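Local coordinates for protein aspartate-semialdehyde dehydrogenase 2 (Vibrio cholerae, PDB 2QZ9) that catalyses the NADPH-dependent reductive dephosphorylation of L-aspartyl 4-phosphate to L-aspartate semialdehyde, an early step toward lysine, methionine and threonine, at residues P129-I134 against Y242-A247; A172-K177 against Q191-N196; P199-F204 against C235-V240. All coordinates share one frame; numbering follows the deposited sequence.

Interaction 1 of 3, residues P129-I134 against Y242-A247; sequences PNCSTI and YGHAEA
The first turn of helix 131-147 sits over the start of strand 244-252, with Ser132 CA and His244 CA 7.1 Å apart, so side chains from the strand must span the gap, reaching both side chains and one backbone carbonyl of the helix. Cys131, the nucleophile that forms the acyl-thioester intermediate, begins the helix and presents its sulfur to His244, the probable proton acceptor. Cys131 SG lies 3.3 Å from His244 CE1 and 4.3 Å from the ring centroid, 76° off the ring normal: the thiol meets the imidazole at its edge, near the ring plane. The His244 side chain, with CG anti to its carbonyl carbon (chi1 -65°), rises from the strand toward the helix start. A cysteine at the N-terminus of a helix beside a histidine is the catalytic pairing of this dehydrogenase family. Asn130 suits the N-cap because its short side chain can turn its amide back onto the helix: Asn130 OD1 accepts from Thr133 N at 3.0 Å and from Thr133 OG1 at 2.9 Å, two bonds that fix the loop leading into the nucleophile. Two residues further along the strand, the extended chain of Glu246 brings OE2 to 2.6 Å from Ser132 O, close enough that the buried carboxyl group probably holds a proton. Glu246 OE2 also lies 3.3 Å from Ser132 CB. Outside the pair, Gln158 of strand 149-158 touches both Ser132 and His244, Met216 of helix 211-224 packs on Glu246, and strand 244-252 is hydrogen-bonded between strands 149-158 and 306-313.

Interaction 2 of 3, residues A172-K177 against Q191-N196; sequences AGQTAK and QQIAFN
Gln174 and Thr175 of helix 165-179 pack on a type II beta turn running from Ile193 to Asn196, within the dimerisation domain. Thr175 and Ala194 mark the nearest backbone approach, their CA atoms 5.3 Å apart. Gln174 comes first among the touching residues and reaches across to the turn. Its CG stands anti to the carbonyl carbon and the chain beyond is extended, which delivers the amide to the backbone at the entrance of the turn. The modelled Gln174 NE2 is 3.0 Å from Ile193 N and 3.2 Å from Ala194 N; the amide is probably flipped in the model, and with its ends exchanged a carbonyl oxygen would face these two N-H groups. Gln192 passes across this side chain, the two amide planes 84° apart, while its aliphatic CG lies against the end of Gln174. A long, flexible amide thus suits a place where main-chain groups must be met away from the helix. Thr175 follows with both its branches in use. OG1 donates to Leu171 O one turn back, a bond that leaves the hydroxyl beside the methyl of Ala194; a small residue fits here because the turn comes so close. Phe195 packs on Leu179 of the same helix, and its ring meets Phe241 of the second subunit, while Thr175 packs on its own counterpart there, so the contact borders the dimer interface. The other branch of Thr175, CG2, anti to the backbone N, sits 3.8 Å from Phe195 CZ.

Interaction 3 of 3, residues P199-F204 against C235-V240; sequences PQIDQF and CVRVPV
Ile201 packs its branched side chain against the backbone of Cys235 and Val236 and against the guanidinium of Arg237, and this is the tight part of the contact. With CG1 anti to the carbonyl carbon (chi1 -52°), the side chain crosses that of Arg237 at about a right angle and sets Ile201 CD1 3.8 Å above the centre of the guanidinium plane. The shorter branch, Ile201 CG2, touches Arg237 NH2 at 3.5 Å. A beta-branched isoleucine suits the place, since its two arms cover both a flat face and one end of the group. Arg237 reaches this position by bending at chi2 and chi3. Beside it, Pro199 rests on Val236, whose CG2 is 3.9 Å from Pro199 CA.

Elsewhere the backbones meet mainly through bridging water. One water joins Ile201 N to Cys235 O, donating to the carbonyl at 2.8 Å. Another donates to Gln200 O and is weakly held by Arg237 NE; a third accepts from Asp202 N and, more weakly, from Arg237 NH2, in the plane of the guanidinium.

Arg237 probably binds the substrate, as in related enzymes. Its NH1 donates to Ser159 O, and Ile193 and Phe189 pack on its side chain. An apolar cover on one face with neutral polar partners around the rim implies a guanidinium held in orientation by contacts that bring it no negative charge, consistent with a role in holding an anionic substrate.

Interaction 1 holds the catalytic pair and interaction 3 lies beside it, their centres 12 Å apart, and Gln158 of strand 149-158 touches both; 235-240 leads through a short link into 242-247. The first joins a helix start to a sheet strand by reactive and polar groups, whereas the third joins two loops by apolar packing and bridging waters. Interaction 2 is further out, its centre about 25 Å from the chain's centre, yet its touching residues are mostly buried. It meets interaction 3 directly: Ile193 CD1 lies 3.6 Å from Arg237 CG, linking the turn with the probable substrate arginine, and both contacts pack against the second subunit.

Interaction 1 of 3, residues P129-I134 against Y242-A247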
loop_
_atom_site.group_PDB
_atom_site.type_symbol
_atom_site.label_atom_id
_atom_site.label_comp_id
_atom_site.label_asym_id
_atom_site.label_seq_id
_atom_site.Cartn_x
_atom_site.Cartn_y
_atom_site.Cartn_z
ATOM N N PRO A 129 -12.594 -19.151 1.671
ATOM C CA PRO A 129 -11.526 -18.494 0.910
ATOM C C PRO A 129 -10.559 -17.653 1.754
ATOM O O PRO A 129 -10.786 -17.396 2.949
ATOM C CB PRO A 129 -12.283 -17.585 -0.076
ATOM C CG PRO A 129 -13.703 -17.949 0.030
ATOM C CD PRO A 129 -13.901 -18.537 1.390
ATOM N N ASN A 130 -9.489 -17.228 1.096
ATOM C CA ASN A 130 -8.489 -16.336 1.656
ATOM C C ASN A 130 -9.081 -14.956 2.009
ATOM O O ASN A 130 -9.950 -14.446 1.312
ATOM C CB ASN A 130 -7.310 -16.318 0.661
ATOM C CG ASN A 130 -6.665 -14.980 0.499
ATOM O OD1 ASN A 130 -7.143 -14.135 -0.263
ATOM N ND2 ASN A 130 -5.529 -14.790 1.169
ATOM N N CYS A 131 -8.637 -14.374 3.116
ATOM C CA CYS A 131 -9.212 -13.115 3.591
ATOM C C CYS A 131 -9.293 -12.002 2.549
ATOM O O CYS A 131 -10.347 -11.389 2.402
ATOM C CB CYS A 131 -8.532 -12.616 4.865
ATOM S SG CYS A 131 -6.756 -12.866 4.981
ATOM N N SER A 132 -8.192 -11.760 1.837
ATOM C CA SER A 132 -8.071 -10.697 0.836
ATOM C C SER A 132 -9.079 -10.853 -0.290
ATOM O O SER A 132 -9.665 -9.877 -0.758
ATOM C CB SER A 132 -6.679 -10.720 0.227
ATOM O OG SER A 132 -5.702 -10.587 1.236
ATOM N N THR A 133 -9.260 -12.093 -0.725
ATOM C CA THR A 133 -10.226 -12.437 -1.746
ATOM C C THR A 133 -11.665 -12.190 -1.256
ATOM O O THR A 133 -12.435 -11.495 -1.930
ATOM C CB THR A 133 -10.012 -13.906 -2.220
ATOM O OG1 THR A 133 -8.665 -14.044 -2.695
ATOM C CG2 THR A 133 -10.972 -14.256 -3.356
ATOM N N ILE A 134 -12.015 -12.733 -0.088
ATOM C CA ILE A 134 -13.351 -12.498 0.512
ATOM C C ILE A 134 -13.771 -11.025 0.445
ATOM O O ILE A 134 -14.807 -10.704 -0.118
ATOM C CB ILE A 134 -13.450 -12.989 1.987
ATOM C CG1 ILE A 134 -13.447 -14.520 2.070
ATOM C CG2 ILE A 134 -14.728 -12.460 2.666
ATOM C CD1 ILE A 134 -13.147 -15.056 3.473
ATOM N N TYR A 242 -4.248 -5.488 13.009
ATOM C CA TYR A 242 -5.443 -6.173 12.510
ATOM C C TYR A 242 -6.088 -5.422 11.340
ATOM O O TYR A 242 -5.952 -4.196 11.225
ATOM C CB TYR A 242 -6.462 -6.353 13.647
ATOM C CG TYR A 242 -5.798 -6.732 14.960
ATOM C CD1 TYR A 242 -5.346 -8.036 15.185
ATOM C CD2 TYR A 242 -5.594 -5.779 15.957
ATOM C CE1 TYR A 242 -4.716 -8.384 16.384
ATOM C CE2 TYR A 242 -4.973 -6.114 17.160
ATOM C CZ TYR A 242 -4.534 -7.417 17.361
ATOM O OH TYR A 242 -3.921 -7.745 18.548
ATOM N N GLY A 243 -6.791 -6.167 10.487
ATOM C CA GLY A 243 -7.460 -5.621 9.302
ATOM C C GLY A 243 -6.584 -5.616 8.053
ATOM O O GLY A 243 -5.389 -5.362 8.125
ATOM N N HIS A 244 -7.179 -5.899 6.898
ATOM C CA HIS A 244 -6.480 -5.704 5.627
ATOM C C HIS A 244 -7.190 -4.623 4.851
ATOM O O HIS A 244 -8.392 -4.473 4.964
ATOM C CB HIS A 244 -6.442 -6.976 4.780
ATOM C CG HIS A 244 -5.654 -8.089 5.388
ATOM N ND1 HIS A 244 -5.817 -9.408 5.010
ATOM C CD2 HIS A 244 -4.705 -8.087 6.347
ATOM C CE1 HIS A 244 -4.987 -10.165 5.703
ATOM N NE2 HIS A 244 -4.305 -9.389 6.526
ATOM N N ALA A 245 -6.427 -3.877 4.064
ATOM C CA ALA A 245 -6.978 -2.877 3.171
ATOM C C ALA A 245 -6.503 -3.191 1.757
ATOM O O ALA A 245 -5.434 -3.766 1.573
ATOM C CB ALA A 245 -6.521 -1.495 3.595
ATOM N N GLU A 246 -7.306 -2.822 0.767
ATOM C CA GLU A 246 -6.956 -3.044 -0.631
ATOM C C GLU A 246 -7.316 -1.836 -1.470
ATOM O O GLU A 246 -8.383 -1.250 -1.344
ATOM C CB GLU A 246 -7.690 -4.256 -1.205
ATOM C CG GLU A 246 -7.312 -5.581 -0.576
ATOM C CD GLU A 246 -8.371 -6.648 -0.767
ATOM O OE1 GLU A 246 -9.515 -6.337 -1.183
ATOM O OE2 GLU A 246 -8.050 -7.814 -0.492
ATOM N N ALA A 247 -6.400 -1.499 -2.350
ATOM C CA ALA A 247 -6.656 -0.542 -3.388
ATOM C C ALA A 247 -7.071 -1.299 -4.651
ATOM O O ALA A 247 -6.258 -2.018 -5.241
ATOM C CB ALA A 247 -5.380 0.219 -3.630
#

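Interaction 2 of 3, residues A172-K177 against Q191-N196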
loop_
_atom_site.group_PDB
_atom_site.type_symbol
_atom_site.label_atom_id
_atom_site.label_comp_id
_atom_site.label_asym_id
_atom_site.label_seq_id
_atom_site.Cartn_x
_atom_site.Cartn_y
_atom_site.Cartn_z
ATOM N N ALA A 172 5.215 -5.776 17.199
ATOM C CA ALA A 172 5.269 -5.153 18.528
ATOM C C ALA A 172 6.651 -5.220 19.171
ATOM O O ALA A 172 7.063 -4.282 19.854
ATOM C CB ALA A 172 4.231 -5.770 19.449
ATOM N N GLY A 173 7.362 -6.321 18.937
ATOM C CA GLY A 173 8.701 -6.532 19.482
ATOM C C GLY A 173 9.785 -5.725 18.794
ATOM O O GLY A 173 10.654 -5.158 19.461
ATOM N N GLN A 174 9.741 -5.681 17.461
ATOM C CA GLN A 174 10.694 -4.900 16.674
ATOM C C GLN A 174 10.517 -3.411 16.922
ATOM O O GLN A 174 11.493 -2.661 16.932
ATOM C CB GLN A 174 10.526 -5.169 15.180
ATOM C CG GLN A 174 11.259 -6.392 14.653
ATOM C CD GLN A 174 11.287 -6.442 13.129
ATOM O OE1 GLN A 174 12.074 -7.180 12.534
ATOM N NE2 GLN A 174 10.433 -5.648 12.494
ATOM N N THR A 175 9.267 -2.998 17.113
ATOM C CA THR A 175 8.921 -1.585 17.254
ATOM C C THR A 175 9.435 -1.022 18.585
ATOM O O THR A 175 9.936 0.105 18.628
ATOM C CB THR A 175 7.389 -1.340 17.056
ATOM O OG1 THR A 175 6.987 -1.841 15.775
ATOM C CG2 THR A 175 7.048 0.139 17.115
ATOM N N ALA A 176 9.335 -1.823 19.648
ATOM C CA ALA A 176 9.864 -1.454 20.968
ATOM C C ALA A 176 11.397 -1.423 20.995
ATOM O O ALA A 176 11.991 -0.481 21.520
ATOM C CB ALA A 176 9.322 -2.381 22.042
ATOM N N LYS A 177 12.035 -2.445 20.427
ATOM C CA LYS A 177 13.495 -2.474 20.345
ATOM C C LYS A 177 14.029 -1.255 19.595
ATOM O O LYS A 177 14.990 -0.626 20.044
ATOM C CB LYS A 177 14.008 -3.774 19.711
ATOM C CG LYS A 177 14.447 -4.856 20.713
ATOM C CD LYS A 177 13.286 -5.734 21.212
ATOM C CE LYS A 177 12.589 -5.154 22.456
ATOM N NZ LYS A 177 11.266 -5.797 22.736
ATOM N N GLN A 191 12.564 -9.327 5.827
ATOM C CA GLN A 191 13.036 -7.971 6.121
ATOM C C GLN A 191 12.317 -7.451 7.356
ATOM O O GLN A 191 11.386 -8.092 7.848
ATOM C CB GLN A 191 12.843 -7.028 4.916
ATOM C CG GLN A 191 13.401 -7.579 3.602
ATOM C CD GLN A 191 13.799 -6.506 2.595
ATOM O OE1 GLN A 191 13.911 -5.327 2.925
ATOM N NE2 GLN A 191 14.032 -6.923 1.362
ATOM N N GLN A 192 12.776 -6.311 7.870
ATOM C CA GLN A 192 12.163 -5.657 9.030
ATOM C C GLN A 192 10.774 -5.148 8.657
ATOM O O GLN A 192 10.589 -4.578 7.576
ATOM C CB GLN A 192 13.048 -4.493 9.488
ATOM C CG GLN A 192 12.509 -3.669 10.656
ATOM C CD GLN A 192 13.261 -2.351 10.838
ATOM O OE1 GLN A 192 12.647 -1.292 11.019
ATOM N NE2 GLN A 192 14.593 -2.407 10.779
ATOM N N ILE A 193 9.808 -5.358 9.550
ATOM C CA ILE A 193 8.433 -4.941 9.311
ATOM C C ILE A 193 8.080 -3.622 10.003
ATOM O O ILE A 193 7.369 -2.787 9.426
ATOM C CB ILE A 193 7.392 -6.062 9.669
ATOM C CG1 ILE A 193 5.973 -5.663 9.234
ATOM C CG2 ILE A 193 7.413 -6.388 11.150
ATOM C CD1 ILE A 193 5.848 -5.275 7.755
ATOM N N ALA A 194 8.559 -3.446 11.236
ATOM C CA ALA A 194 8.333 -2.217 11.984
ATOM C C ALA A 194 8.746 -1.020 11.125
ATOM O O ALA A 194 9.841 -1.002 10.567
ATOM C CB ALA A 194 9.120 -2.243 13.298
ATOM N N PHE A 195 7.843 -0.052 10.991
ATOM C CA PHE A 195 8.057 1.140 10.137
ATOM C C PHE A 195 8.517 0.814 8.714
ATOM O O PHE A 195 9.326 1.555 8.135
ATOM C CB PHE A 195 9.071 2.109 10.766
ATOM C CG PHE A 195 8.829 2.405 12.209
ATOM C CD1 PHE A 195 9.777 2.040 13.167
ATOM C CD2 PHE A 195 7.676 3.064 12.620
ATOM C CE1 PHE A 195 9.568 2.322 14.523
ATOM C CE2 PHE A 195 7.458 3.344 13.966
ATOM C CZ PHE A 195 8.406 2.968 14.922
ATOM N N ASN A 196 8.006 -0.287 8.160
ATOM C CA ASN A 196 8.407 -0.738 6.829
ATOM C C ASN A 196 7.249 -1.414 6.081
ATOM O O ASN A 196 6.251 -1.804 6.683
ATOM C CB ASN A 196 9.612 -1.685 6.926
ATOM C CG ASN A 196 10.484 -1.677 5.683
ATOM O OD1 ASN A 196 10.518 -0.706 4.933
ATOM N ND2 ASN A 196 11.222 -2.761 5.477
#

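Interaction 3 of 3, residues P199-F204 against C235-V240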
loop_
_atom_site.group_PDB
_atom_site.type_symbol
_atom_site.label_atom_id
_atom_site.label_comp_id
_atom_site.label_asym_id
_atom_site.label_seq_id
_atom_site.Cartn_x
_atom_site.Cartn_y
_atom_site.Cartn_z
ATOM N N PRO A 199 6.883 -5.966 0.186
ATOM C CA PRO A 199 6.059 -6.368 -0.953
ATOM C C PRO A 199 6.139 -7.882 -1.225
ATOM O O PRO A 199 6.335 -8.301 -2.369
ATOM C CB PRO A 199 6.668 -5.573 -2.107
ATOM C CG PRO A 199 8.103 -5.456 -1.748
ATOM C CD PRO A 199 8.149 -5.348 -0.250
ATOM N N GLN A 200 5.990 -8.678 -0.169
ATOM C CA GLN A 200 6.010 -10.137 -0.285
ATOM C C GLN A 200 5.172 -10.786 0.793
ATOM O O GLN A 200 5.462 -10.653 1.984
ATOM C CB GLN A 200 7.428 -10.688 -0.206
ATOM C CG GLN A 200 7.527 -12.144 -0.639
ATOM C CD GLN A 200 8.502 -12.938 0.200
ATOM O OE1 GLN A 200 8.111 -13.864 0.916
ATOM N NE2 GLN A 200 9.777 -12.573 0.132
ATOM N N ILE A 201 4.117 -11.470 0.366
ATOM C CA ILE A 201 3.332 -12.312 1.251
ATOM C C ILE A 201 3.340 -13.736 0.681
ATOM O O ILE A 201 2.804 -13.979 -0.407
ATOM C CB ILE A 201 1.906 -11.772 1.435
ATOM C CG1 ILE A 201 1.971 -10.288 1.844
ATOM C CG2 ILE A 201 1.115 -12.660 2.408
ATOM C CD1 ILE A 201 0.857 -9.785 2.712
ATOM N N ASP A 202 3.971 -14.652 1.429
ATOM C CA ASP A 202 4.215 -16.059 1.030
ATOM C C ASP A 202 5.389 -16.176 0.060
ATOM O O ASP A 202 6.025 -15.177 -0.269
ATOM C CB ASP A 202 2.947 -16.735 0.479
ATOM C CG ASP A 202 2.880 -18.236 0.793
ATOM O OD1 ASP A 202 1.851 -18.679 1.358
ATOM O OD2 ASP A 202 3.838 -18.969 0.464
ATOM N N GLN A 203 5.689 -17.397 -0.378
ATOM C CA GLN A 203 6.841 -17.653 -1.238
ATOM C C GLN A 203 6.552 -17.267 -2.676
ATOM O O GLN A 203 5.389 -17.208 -3.091
ATOM C CB GLN A 203 7.237 -19.138 -1.174
ATOM C CG GLN A 203 7.724 -19.605 0.203
ATOM C CD GLN A 203 7.342 -21.059 0.492
ATOM O OE1 GLN A 203 6.502 -21.332 1.361
ATOM N NE2 GLN A 203 7.950 -21.993 -0.245
ATOM N N PHE A 204 7.617 -17.014 -3.428
ATOM C CA PHE A 204 7.524 -16.669 -4.835
ATOM C C PHE A 204 7.197 -17.870 -5.709
ATOM O O PHE A 204 7.410 -19.022 -5.313
ATOM C CB PHE A 204 8.825 -16.023 -5.303
ATOM C CG PHE A 204 9.054 -14.650 -4.734
ATOM C CD1 PHE A 204 10.003 -14.448 -3.732
ATOM C CD2 PHE A 204 8.313 -13.559 -5.192
ATOM C CE1 PHE A 204 10.216 -13.174 -3.200
ATOM C CE2 PHE A 204 8.512 -12.285 -4.668
ATOM C CZ PHE A 204 9.467 -12.087 -3.676
ATOM N N CYS A 235 0.717 -7.952 -3.472
ATOM C CA CYS A 235 0.396 -8.061 -2.052
ATOM C C CYS A 235 1.561 -7.610 -1.159
ATOM O O CYS A 235 2.692 -8.076 -1.309
ATOM C CB CYS A 235 -0.028 -9.495 -1.723
ATOM S SG CYS A 235 -1.522 -10.018 -2.617
ATOM N N VAL A 236 1.268 -6.690 -0.237
ATOM C CA VAL A 236 2.293 -6.043 0.598
ATOM C C VAL A 236 1.948 -6.166 2.092
ATOM O O VAL A 236 0.821 -5.895 2.490
ATOM C CB VAL A 236 2.463 -4.530 0.223
ATOM C CG1 VAL A 236 3.580 -3.873 1.041
ATOM C CG2 VAL A 236 2.725 -4.340 -1.301
ATOM N N ARG A 237 2.921 -6.588 2.909
ATOM C CA ARG A 237 2.745 -6.556 4.360
ATOM C C ARG A 237 3.033 -5.152 4.883
ATOM O O ARG A 237 4.072 -4.566 4.555
ATOM C CB ARG A 237 3.668 -7.559 5.055
ATOM C CG ARG A 237 3.421 -7.686 6.566
ATOM C CD ARG A 237 2.321 -8.704 6.906
ATOM N NE ARG A 237 2.617 -10.030 6.380
ATOM C CZ ARG A 237 1.735 -11.022 6.255
ATOM N NH1 ARG A 237 0.456 -10.861 6.592
ATOM N NH2 ARG A 237 2.137 -12.174 5.757
ATOM N N VAL A 238 2.121 -4.621 5.690
ATOM C CA VAL A 238 2.303 -3.297 6.300
ATOM C C VAL A 238 2.309 -3.389 7.844
ATOM O O VAL A 238 1.837 -4.391 8.389
ATOM C CB VAL A 238 1.251 -2.267 5.781
ATOM C CG1 VAL A 238 1.464 -2.004 4.287
ATOM C CG2 VAL A 238 -0.185 -2.737 6.069
ATOM N N PRO A 239 2.857 -2.354 8.543
ATOM C CA PRO A 239 3.029 -2.378 10.006
ATOM C C PRO A 239 1.745 -2.062 10.751
ATOM O O PRO A 239 1.693 -1.134 11.558
ATOM C CB PRO A 239 4.093 -1.290 10.267
ATOM C CG PRO A 239 4.443 -0.712 8.916
ATOM C CD PRO A 239 3.363 -1.096 7.971
ATOM N N VAL A 240 0.722 -2.856 10.458
ATOM C CA VAL A 240 -0.605 -2.740 11.041
ATOM C C VAL A 240 -0.888 -4.059 11.771
ATOM O O VAL A 240 -0.389 -5.104 11.351
ATOM C CB VAL A 240 -1.660 -2.486 9.932
ATOM C CG1 VAL A 240 -3.067 -2.433 10.495
ATOM C CG2 VAL A 240 -1.325 -1.188 9.173
HETATM O O HOH W 1 5.411 -10.681 4.748
HETATM O O HOH W 2 3.429 -10.558 -2.409
HETATM O O HOH W 3 4.319 -14.146 4.406
#